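Local coordinates for INRS (Synechocystis sp., PDB 5FMN), which acts as a nickel-responsive transcriptional regulator that binds DNA, probably as a repressor of the CsoR-like family, at residues 41-46 / 57-62; 34-39 / 65-70. All coordinates share one frame; numbering follows the deposited sequence. Where two conformers were deposited one is given.

Contact 1: 41-46 / 57-62; sequences RGVKTM and LIQVAA
Val-43 and Met-46 of one helix pack against Gln-59 and Val-60 of the next in an antiparallel helical hairpin. It joins helices 26-48 and 53-89 of the all-helical CsoR-like fold. The axes of the two short segments come within 9.8 Å, running antiparallel at 170°. On the first helix, Arg-41 and Lys-44 turn to the second subunit, where both form salt bridges to Glu-37. Between them Val-43 points to the second helix, and its two methyls divide the work. CG1 meets Val-60 CG2 at 4.0 Å, and the two valine side chains are set nearly perpendicular. CG2 of Val-43 rests on the aliphatic stem of Gln-59, 4.0 Å from its CB. The valine and the glutamine run alongside each other, pointing opposite ways. The inner valines are also covered by the second subunit, Val-43 by its Leu-33 and Val-60 by its Leu-67. One turn on, Met-46 lies across Gln-59. Its chain runs extended through chi2 and bends at chi3 (64°). No hydrogen bond joins the segments. The Gln-59 amide turns away, and its CG stays 3.9 Å from Met-46 SD.

Contact 2: 34-39 / 65-70; sequences SRIEGH and GALDRV
Ile-36 holds CG1 anti to its carbonyl carbon (chi1 -74°) and extends the chain through chi2 (167°), which carries CD1 across to Ala-66, Leu-67 and Val-70. The contact lies in the buried middle of the antiparallel hairpin of helices 26-48 and 53-89, part of the CsoR-like helical fold. The axes of the short segments are 10.1 Å apart. Ala-66 is the residue directly opposite. Its small side chain lets the isoleucine come close, with CG1 3.7 Å from Ala-66 CB. CD1 then rests near the backbone of the second helix, in plain van der Waals contact with Ala-66 O at 3.6 Å. Ile-36 CD1 also lies 3.9 Å from Leu-67 N. The Leu-67 side chain is more distant, its CD1 4.5 Å from Ile-36 CD1. The side chains that meet are all apolar, and no hydrogen bond links the two segments. From the second subunit, Ile-40 packs on Ile-36 and Val-63 on Leu-67. Within the chain, Val-70 also touches Arg-32 and Leu-33, one turn earlier on the first helix. Val-70 meets Ile-36 at an oblique angle, its CG2 3.7 Å from Ile-36 CD1.

Both contacts join helix 26-48 to helix 53-89, and their centres are 11 Å apart. Contact 1 is nested inside contact 2: the chain passes 34-39, then 41-46, turns, and returns through 57-62 and 65-70. Contact 1 lies nearer the turn, and contact 2 is closer to the centre of the chain. They meet directly, with Gln-59 NE2 3.4 Å from His-39 CE1 in a packing contact. Together they form successive layers of one hairpin. Both layers also touch the second subunit, so the packing within the chain continues into the subunit interface. This chain is the C-terminal part of the longer regulator, and all four segments fall within its metal-sensitive repressor family region.

Contact 1: 41-46 / 57-62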
ATOM      1  N   ARG B  41      20.585  -8.691  -4.668  1.00 36.77           N
ATOM      2  CA  ARG B  41      21.558  -9.777  -4.673  1.00 40.84           C
ATOM      3  C   ARG B  41      21.901 -10.200  -3.219  1.00 42.31           C
ATOM      4  O   ARG B  41      21.965 -11.401  -2.898  1.00 43.38           O
ATOM      5  CB  ARG B  41      22.770  -9.282  -5.464  1.00 41.63           C
ATOM      6  CG  ARG B  41      23.545 -10.348  -6.155  1.00 40.13           C
ATOM      7  CD  ARG B  41      24.664  -9.719  -6.945  1.00 42.15           C
ATOM      8  NE  ARG B  41      25.545 -10.756  -7.455  1.00 43.09           N
ATOM      9  CZ  ARG B  41      25.323 -11.462  -8.553  1.00 46.11           C
ATOM     10  NH1 ARG B  41      24.244 -11.228  -9.308  1.00 45.41           N
ATOM     11  NH2 ARG B  41      26.210 -12.380  -8.925  1.00 46.98           N
ATOM     12  N   GLY B  42      21.964  -9.225  -2.310  1.00 42.19           N
ATOM     13  CA  GLY B  42      22.097  -9.495  -0.877  1.00 44.56           C
ATOM     14  C   GLY B  42      20.984 -10.327  -0.260  1.00 42.41           C
ATOM     15  O   GLY B  42      21.243 -11.230   0.521  1.00 52.30           O
ATOM     16  N   VAL B  43      19.740 -10.015  -0.595  1.00 49.22           N
ATOM     17  CA  VAL B  43      18.598 -10.840  -0.180  1.00 48.47           C
ATOM     18  C   VAL B  43      18.736 -12.282  -0.680  1.00 49.03           C
ATOM     19  O   VAL B  43      18.332 -13.219   0.016  1.00 50.25           O
ATOM     20  CB  VAL B  43      17.266 -10.242  -0.680  1.00 53.77           C
ATOM     21  CG1 VAL B  43      16.072 -11.137  -0.340  1.00 46.72           C
ATOM     22  CG2 VAL B  43      17.044  -8.858  -0.088  1.00 56.07           C
ATOM     23  N   LYS B  44      19.296 -12.451  -1.875  1.00 48.67           N
ATOM     24  CA  LYS B  44      19.438 -13.783  -2.483  1.00 61.82           C
ATOM     25  C   LYS B  44      20.451 -14.630  -1.715  1.00 60.01           C
ATOM     26  O   LYS B  44      20.164 -15.767  -1.343  1.00 60.06           O
ATOM     27  CB  LYS B  44      19.804 -13.670  -3.957  1.00 58.75           C
ATOM     28  CG  LYS B  44      20.067 -15.006  -4.617  1.00 65.95           C
ATOM     29  CD  LYS B  44      20.006 -14.926  -6.142  1.00 56.34           C
ATOM     30  CE  LYS B  44      20.722 -13.699  -6.680  1.00 51.30           C
ATOM     31  NZ  LYS B  44      21.370 -13.944  -7.983  1.00 47.66           N
ATOM     32  N   THR B  45      21.609 -14.050  -1.439  1.00 53.80           N
ATOM     33  CA  THR B  45      22.567 -14.651  -0.521  1.00 57.17           C
ATOM     34  C   THR B  45      21.957 -15.074   0.824  1.00 56.36           C
ATOM     35  O   THR B  45      22.216 -16.168   1.301  1.00 65.09           O
ATOM     36  CB  THR B  45      23.733 -13.687  -0.269  1.00 70.49           C
ATOM     37  OG1 THR B  45      24.504 -13.557  -1.468  1.00 66.18           O
ATOM     38  CG2 THR B  45      24.640 -14.185   0.850  1.00 76.56           C
ATOM     39  N   MET B  46      21.135 -14.223   1.425  1.00 57.03           N
ATOM     40  CA  MET B  46      20.516 -14.546   2.716  1.00 60.51           C
ATOM     41  C   MET B  46      19.638 -15.789   2.632  1.00 61.23           C
ATOM     42  O   MET B  46      19.516 -16.549   3.581  1.00 73.45           O
ATOM     43  CB  MET B  46      19.638 -13.389   3.222  1.00 65.06           C
ATOM     44  CG  MET B  46      20.405 -12.208   3.799  1.00 66.25           C
ATOM     45  SD  MET B  46      19.315 -10.918   4.462  1.00 76.39           S
ATOM     46  CE  MET B  46      18.505 -11.787   5.802  1.00 93.04           C
ATOM     47  N   LEU B  57      12.745 -10.732   5.465  1.00 52.98           N
ATOM     48  CA  LEU B  57      11.666  -9.765   5.203  1.00 56.83           C
ATOM     49  C   LEU B  57      12.044  -8.313   5.513  1.00 62.93           C
ATOM     50  O   LEU B  57      11.568  -7.384   4.824  1.00 56.75           O
ATOM     51  CB  LEU B  57      10.379 -10.141   5.953  1.00 53.91           C
ATOM     52  CG  LEU B  57       9.692 -11.420   5.454  1.00 57.93           C
ATOM     53  CD1 LEU B  57       8.498 -11.775   6.316  1.00 59.93           C
ATOM     54  CD2 LEU B  57       9.265 -11.296   4.002  1.00 55.21           C
ATOM     55  N   ILE B  58      12.868  -8.127   6.545  1.00 57.43           N
ATOM     56  CA  ILE B  58      13.409  -6.814   6.893  1.00 59.70           C
ATOM     57  C   ILE B  58      14.241  -6.250   5.744  1.00 52.41           C
ATOM     58  O   ILE B  58      14.160  -5.060   5.433  1.00 54.78           O
ATOM     59  CB  ILE B  58      14.269  -6.896   8.187  1.00 70.98           C
ATOM     60  CG1 ILE B  58      13.366  -6.890   9.432  1.00 83.09           C
ATOM     61  CG2 ILE B  58      15.269  -5.747   8.261  1.00 61.79           C
ATOM     62  CD1 ILE B  58      13.914  -7.664  10.618  1.00 90.43           C
ATOM     63  N   GLN B  59      15.049  -7.105   5.131  1.00 47.45           N
ATOM     64  CA  GLN B  59      15.873  -6.718   3.981  1.00 57.77           C
ATOM     65  C   GLN B  59      15.042  -6.431   2.673  1.00 53.17           C
ATOM     66  O   GLN B  59      15.270  -5.440   1.974  1.00 55.59           O
ATOM     67  CB  GLN B  59      16.941  -7.799   3.754  1.00 61.21           C
ATOM     68  CG  GLN B  59      18.319  -7.264   3.389  1.00 70.06           C
ATOM     69  CD  GLN B  59      18.854  -6.236   4.356  1.00 76.60           C
ATOM     70  OE1 GLN B  59      18.601  -6.263   5.582  1.00 70.97           O
ATOM     71  NE2 GLN B  59      19.587  -5.288   3.796  1.00 79.63           N
ATOM     72  N   VAL B  60      14.040  -7.264   2.417  1.00 44.93           N
ATOM     73  CA  VAL B  60      13.051  -7.041   1.356  1.00 44.93           C
ATOM     74  C   VAL B  60      12.298  -5.713   1.504  1.00 46.20           C
ATOM     75  O   VAL B  60      12.083  -5.013   0.512  1.00 41.45           O
ATOM     76  CB  VAL B  60      12.014  -8.195   1.323  1.00 47.63           C
ATOM     77  CG1 VAL B  60      10.898  -7.904   0.338  1.00 50.55           C
ATOM     78  CG2 VAL B  60      12.673  -9.536   0.995  1.00 51.76           C
ATOM     79  N   ALA B  61      11.894  -5.380   2.731  1.00 49.18           N
ATOM     80  CA  ALA B  61      11.256  -4.085   3.032  1.00 47.77           C
ATOM     81  C   ALA B  61      12.175  -2.902   2.674  1.00 47.19           C
ATOM     82  O   ALA B  61      11.736  -1.906   2.095  1.00 40.77           O
ATOM     83  CB  ALA B  61      10.867  -4.023   4.510  1.00 49.52           C
ATOM     84  N   ALA B  62      13.457  -3.023   3.010  1.00 51.52           N
ATOM     85  CA  ALA B  62      14.431  -1.951   2.746  1.00 50.85           C
ATOM     86  C   ALA B  62      14.602  -1.741   1.244  1.00 56.67           C
ATOM     87  O   ALA B  62      14.750  -0.616   0.779  1.00 61.05           O
ATOM     88  CB  ALA B  62      15.778  -2.303   3.369  1.00 43.40           C
TER

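Contact 2: 34-39 / 65-70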
ATOM      1  N   SER B  34      21.667   0.914  -9.121  1.00 39.92           N
ATOM      2  CA  SER B  34      22.749  -0.045  -8.889  1.00 40.04           C
ATOM      3  C   SER B  34      22.790  -0.505  -7.483  1.00 38.34           C
ATOM      4  O   SER B  34      22.929  -1.693  -7.261  1.00 40.45           O
ATOM      5  CB  SER B  34      24.089   0.550  -9.279  1.00 42.89           C
ATOM      6  OG  SER B  34      24.071   0.752 -10.693  1.00 50.55           O
ATOM      7  N   ARG B  35      22.549   0.418  -6.544  1.00 42.40           N
ATOM      8  CA  ARG B  35      22.457   0.076  -5.113  0.50 41.53           C
ATOM      9  C   ARG B  35      21.307  -0.869  -4.829  1.00 43.01           C
ATOM     10  O   ARG B  35      21.423  -1.782  -4.021  1.00 42.99           O
ATOM     11  CB  ARG B  35      22.284   1.325  -4.231  0.50 42.35           C
ATOM     12  CG  ARG B  35      23.568   2.070  -3.881  0.50 45.66           C
ATOM     13  CD  ARG B  35      23.287   3.186  -2.895  0.50 43.02           C
ATOM     14  NE  ARG B  35      24.239   3.279  -1.777  0.50 48.63           N
ATOM     15  CZ  ARG B  35      23.905   3.132  -0.488  0.50 46.70           C
ATOM     16  NH1 ARG B  35      22.639   2.887  -0.150  0.50 39.90           N
ATOM     17  NH2 ARG B  35      24.839   3.222   0.464  0.50 36.38           N
ATOM     18  N   ILE B  36      20.182  -0.644  -5.480  1.00 46.39           N
ATOM     19  CA  ILE B  36      18.999  -1.510  -5.300  1.00 42.95           C
ATOM     20  C   ILE B  36      19.226  -2.923  -5.843  1.00 38.81           C
ATOM     21  O   ILE B  36      18.888  -3.916  -5.187  1.00 32.19           O
ATOM     22  CB  ILE B  36      17.811  -0.868  -6.001  1.00 38.62           C
ATOM     23  CG1 ILE B  36      17.344   0.312  -5.176  1.00 39.85           C
ATOM     24  CG2 ILE B  36      16.714  -1.868  -6.251  1.00 37.79           C
ATOM     25  CD1 ILE B  36      16.368   1.199  -5.925  1.00 44.28           C
ATOM     26  N   GLU B  37      19.879  -2.998  -6.999  1.00 33.40           N
ATOM     27  CA  GLU B  37      20.367  -4.263  -7.564  1.00 39.29           C
ATOM     28  C   GLU B  37      21.270  -5.058  -6.604  1.00 41.59           C
ATOM     29  O   GLU B  37      21.076  -6.262  -6.394  1.00 39.93           O
ATOM     30  CB  GLU B  37      21.147  -3.959  -8.857  1.00 43.77           C
ATOM     31  CG  GLU B  37      21.205  -5.112  -9.828  1.00 46.19           C
ATOM     32  CD  GLU B  37      22.306  -4.943 -10.845  1.00 48.05           C
ATOM     33  OE1 GLU B  37      22.485  -3.799 -11.331  1.00 35.54           O
ATOM     34  OE2 GLU B  37      22.972  -5.966 -11.157  1.00 40.93           O
ATOM     35  N   GLY B  38      22.277  -4.375  -6.049  1.00 48.67           N
ATOM     36  CA  GLY B  38      23.185  -4.976  -5.054  1.00 50.56           C
ATOM     37  C   GLY B  38      22.458  -5.454  -3.807  1.00 45.58           C
ATOM     38  O   GLY B  38      22.814  -6.447  -3.207  1.00 47.33           O
ATOM     39  N   HIS B  39      21.412  -4.744  -3.448  1.00 45.10           N
ATOM     40  CA  HIS B  39      20.617  -5.065  -2.287  1.00 50.77           C
ATOM     41  C   HIS B  39      19.724  -6.268  -2.518  1.00 46.49           C
ATOM     42  O   HIS B  39      19.478  -7.044  -1.600  1.00 40.99           O
ATOM     43  CB  HIS B  39      19.739  -3.879  -1.976  1.00 59.26           C
ATOM     44  CG  HIS B  39      20.032  -3.240  -0.670  1.00 78.60           C
ATOM     45  ND1 HIS B  39      19.436  -3.640   0.507  1.00 86.11           N
ATOM     46  CD2 HIS B  39      20.851  -2.205  -0.362  1.00 75.48           C
ATOM     47  CE1 HIS B  39      19.877  -2.873   1.487  1.00105.87           C
ATOM     48  NE2 HIS B  39      20.745  -2.007   0.990  1.00105.79           N
ATOM     49  N   GLY B  65      11.528  -0.012   0.064  1.00 39.21           N
ATOM     50  CA  GLY B  65      11.658   1.399   0.434  1.00 39.43           C
ATOM     51  C   GLY B  65      12.563   2.152  -0.508  1.00 38.70           C
ATOM     52  O   GLY B  65      12.222   3.253  -0.956  1.00 44.85           O
ATOM     53  N   ALA B  66      13.689   1.539  -0.859  1.00 36.48           N
ATOM     54  CA  ALA B  66      14.640   2.164  -1.789  1.00 39.09           C
ATOM     55  C   ALA B  66      14.033   2.373  -3.155  1.00 42.34           C
ATOM     56  O   ALA B  66      14.342   3.350  -3.834  1.00 45.99           O
ATOM     57  CB  ALA B  66      15.904   1.326  -1.934  1.00 37.46           C
ATOM     58  N   LEU B  67      13.263   1.381  -3.597  1.00 42.32           N
ATOM     59  CA  LEU B  67      12.560   1.470  -4.869  1.00 42.92           C
ATOM     60  C   LEU B  67      11.559   2.620  -4.886  1.00 39.34           C
ATOM     61  O   LEU B  67      11.463   3.338  -5.870  1.00 36.35           O
ATOM     62  CB  LEU B  67      11.864   0.149  -5.160  1.00 45.85           C
ATOM     63  CG  LEU B  67      11.294  -0.066  -6.558  1.00 51.73           C
ATOM     64  CD1 LEU B  67      12.384   0.001  -7.622  1.00 48.89           C
ATOM     65  CD2 LEU B  67      10.575  -1.403  -6.610  1.00 50.76           C
ATOM     66  N   ASP B  68      10.785   2.745  -3.807  1.00 42.03           N
ATOM     67  CA  ASP B  68       9.788   3.787  -3.674  1.00 40.18           C
ATOM     68  C   ASP B  68      10.441   5.159  -3.769  1.00 38.99           C
ATOM     69  O   ASP B  68       9.939   6.010  -4.473  1.00 42.04           O
ATOM     70  CB  ASP B  68       9.045   3.658  -2.340  1.00 54.91           C
ATOM     71  CG  ASP B  68       8.037   2.497  -2.310  1.00 59.97           C
ATOM     72  OD1 ASP B  68       7.710   1.925  -3.365  1.00 64.33           O
ATOM     73  OD2 ASP B  68       7.547   2.189  -1.205  1.00 71.60           O
ATOM     74  N   ARG B  69      11.590   5.346  -3.120  1.00 50.29           N
ATOM     75  CA  ARG B  69      12.286   6.646  -3.104  1.00 47.06           C
ATOM     76  C   ARG B  69      12.829   7.013  -4.471  1.00 45.29           C
ATOM     77  O   ARG B  69      12.750   8.170  -4.858  1.00 46.23           O
ATOM     78  CB  ARG B  69      13.420   6.670  -2.086  1.00 45.73           C
ATOM     79  CG  ARG B  69      12.931   6.509  -0.642  1.00 62.18           C
ATOM     80  CD  ARG B  69      13.992   6.841   0.415  1.00 62.51           C
ATOM     81  NE  ARG B  69      15.255   6.138   0.155  1.00 72.76           N
ATOM     82  CZ  ARG B  69      15.573   4.910   0.591  1.00 68.36           C
ATOM     83  NH1 ARG B  69      14.728   4.195   1.341  1.00 55.35           N
ATOM     84  NH2 ARG B  69      16.747   4.379   0.234  1.00 66.77           N
ATOM     85  N   VAL B  70      13.322   6.026  -5.216  1.00 40.73           N
ATOM     86  CA  VAL B  70      13.638   6.213  -6.645  1.00 48.43           C
ATOM     87  C   VAL B  70      12.427   6.614  -7.498  1.00 41.68           C
ATOM     88  O   VAL B  70      12.490   7.542  -8.311  1.00 40.35           O
ATOM     89  CB  VAL B  70      14.253   4.936  -7.262  1.00 53.88           C
ATOM     90  CG1 VAL B  70      14.364   5.047  -8.775  1.00 62.85           C
ATOM     91  CG2 VAL B  70      15.635   4.713  -6.712  1.00 68.86           C
TER